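Local atomic coordinates of outer membrane usher protein PapC (Escherichia coli, PDB entry 3L48), a protein that forms the outer-membrane pore through which pilus subunits are exported and assembled, represented here by its C-terminal domain alone. Residues V58-G62 with K63-Q67. Residues are numbered along the deposited sequence; the frame is centred on the assembly and turned at random. Where two conformers were deposited one is given.
Sequences VNWDG and KIQCQ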
loop_
_atom_site.group_PDB
_atom_site.type_symbol
_atom_site.label_atom_id
_atom_site.label_comp_id
_atom_site.label_asym_id
_atom_site.label_seq_id
_atom_site.Cartn_x
_atom_site.Cartn_y
_atom_site.Cartn_z
ATOM N N VAL A 58 -5.644 2.200 0.453
ATOM C CA VAL A 58 -4.961 3.375 -0.061
ATOM C C VAL A 58 -5.966 4.508 -0.195
ATOM O O VAL A 58 -6.969 4.383 -0.896
ATOM C CB VAL A 58 -4.311 3.088 -1.420
ATOM C CG1 VAL A 58 -3.569 4.314 -1.925
ATOM C CG2 VAL A 58 -3.370 1.899 -1.297
ATOM N N ASN A 59 -5.697 5.616 0.483
ATOM C CA ASN A 59 -6.665 6.699 0.560
ATOM C C ASN A 59 -6.214 7.974 -0.136
ATOM O O ASN A 59 -5.060 8.384 -0.019
ATOM C CB ASN A 59 -6.986 7.010 2.024
ATOM C CG ASN A 59 -7.030 5.765 2.885
ATOM O OD1 ASN A 59 -6.075 5.456 3.603
ATOM N ND2 ASN A 59 -8.137 5.034 2.812
ATOM N N TRP A 60 -7.138 8.584 -0.873
ATOM C CA TRP A 60 -6.979 9.958 -1.336
ATOM C C TRP A 60 -8.343 10.562 -1.658
ATOM O O TRP A 60 -9.320 9.837 -1.831
ATOM C CB TRP A 60 -6.006 10.064 -2.519
ATOM C CG TRP A 60 -6.487 9.505 -3.821
ATOM C CD1 TRP A 60 -7.206 10.158 -4.784
ATOM C CD2 TRP A 60 -6.244 8.184 -4.327
ATOM N NE1 TRP A 60 -7.437 9.318 -5.851
ATOM C CE2 TRP A 60 -6.861 8.108 -5.596
ATOM C CE3 TRP A 60 -5.570 7.065 -3.829
ATOM C CZ2 TRP A 60 -6.825 6.945 -6.368
ATOM C CZ3 TRP A 60 -5.538 5.916 -4.598
ATOM C CH2 TRP A 60 -6.161 5.865 -5.855
ATOM N N ASP A 61 -8.402 11.888 -1.719
ATOM C CA ASP A 61 -9.662 12.597 -1.920
ATOM C C ASP A 61 -10.676 12.186 -0.860
ATOM O O ASP A 61 -11.835 11.904 -1.168
ATOM C CB ASP A 61 -10.212 12.350 -3.327
ATOM C CG ASP A 61 -9.370 13.012 -4.405
ATOM O OD1 ASP A 61 -8.518 13.858 -4.057
ATOM O OD2 ASP A 61 -9.561 12.691 -5.599
ATOM N N GLY A 62 -10.219 12.147 0.389
ATOM C CA GLY A 62 -11.068 11.834 1.526
ATOM C C GLY A 62 -11.844 10.540 1.389
ATOM O O GLY A 62 -13.002 10.459 1.797
ATOM N N LYS A 63 -11.203 9.520 0.833
ATOM C CA LYS A 63 -11.898 8.279 0.524
ATOM C C LYS A 63 -10.946 7.098 0.343
ATOM O O LYS A 63 -9.840 7.252 -0.177
ATOM C CB LYS A 63 -12.741 8.481 -0.739
ATOM C CG LYS A 63 -13.190 7.211 -1.432
ATOM C CD LYS A 63 -14.137 7.541 -2.578
ATOM C CE LYS A 63 -14.422 6.321 -3.440
ATOM N NZ LYS A 63 -14.919 5.167 -2.635
ATOM N N ILE A 64 -11.375 5.923 0.793
ATOM C CA ILE A 64 -10.675 4.693 0.456
ATOM C C ILE A 64 -10.878 4.439 -1.031
ATOM O O ILE A 64 -12.002 4.227 -1.483
ATOM C CB ILE A 64 -11.218 3.486 1.241
ATOM C CG1 ILE A 64 -11.096 3.721 2.748
ATOM C CG2 ILE A 64 -10.482 2.215 0.844
ATOM C CD1 ILE A 64 -11.554 2.546 3.582
ATOM N N GLN A 65 -9.790 4.468 -1.792
ATOM C CA GLN A 65 -9.874 4.322 -3.241
ATOM C C GLN A 65 -9.695 2.873 -3.684
ATOM O O GLN A 65 -10.381 2.400 -4.591
ATOM C CB GLN A 65 -8.845 5.228 -3.920
ATOM C CG GLN A 65 -9.023 6.704 -3.596
ATOM C CD GLN A 65 -10.080 7.375 -4.456
ATOM O OE1 GLN A 65 -10.437 8.531 -4.228
ATOM N NE2 GLN A 65 -10.577 6.658 -5.455
ATOM N N CYS A 66 -8.764 2.174 -3.042
ATOM C CA CYS A 66 -8.500 0.776 -3.363
ATOM C C CYS A 66 -7.788 0.069 -2.218
ATOM O O CYS A 66 -7.300 0.710 -1.288
ATOM C CB CYS A 66 -7.691 0.658 -4.658
ATOM S SG CYS A 66 -6.397 1.905 -4.850
ATOM N N GLN A 67 -7.737 -1.255 -2.291
ATOM C CA GLN A 67 -7.104 -2.049 -1.250
ATOM C C GLN A 67 -6.103 -3.035 -1.830
ATOM O O GLN A 67 -6.237 -3.471 -2.973
ATOM C CB GLN A 67 -8.160 -2.778 -0.415
ATOM C CG GLN A 67 -9.008 -1.838 0.423
ATOM C CD GLN A 67 -9.970 -2.559 1.342
ATOM O OE1 GLN A 67 -10.230 -2.108 2.460
ATOM N NE2 GLN A 67 -10.500 -3.687 0.883
#
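Val58 faces both Gln65 and Cys66, which identifies a classic beta bulge in this antiparallel hairpin. Val58 N donates a hydrogen bond to Cys66 O at 2.8 Å and an almost straight 177°. Val58 O accepts one from Gln65 N at 3.0 Å. Asn59 pairs with Ile64 in a non-hydrogen-bonded site, their side chains running alongside each other on the same face of the sheet. Trp60 N donates a hydrogen bond to Lys63 O at 3.1 Å, clearly bent at the N-H but in the carbonyl plane. With chi1 70°, Trp60 CG sits between the backbone N and carbonyl carbon, and the indole turns back under Gln65, whose CG lies over the six-membered ring; the amide plane stacks only 13° from the indole plane. In the conformer given, one of two, Cys66 SG approaches that ring obliquely, 4.1 Å from Trp60 CH2. At the tip, Asp61 and Gly62 both take positive phi, and a weak hydrogen bond from Lys63 N to Trp60 O helps close the turn. The hairpin joins strands 55-59 and 64-69 of the Ig-like domain: strand 27-29 flanks the first, Trp60 touches Pro22 and Pro23, and the Cys66-Cys84 disulfide ties the second to strand 78-84.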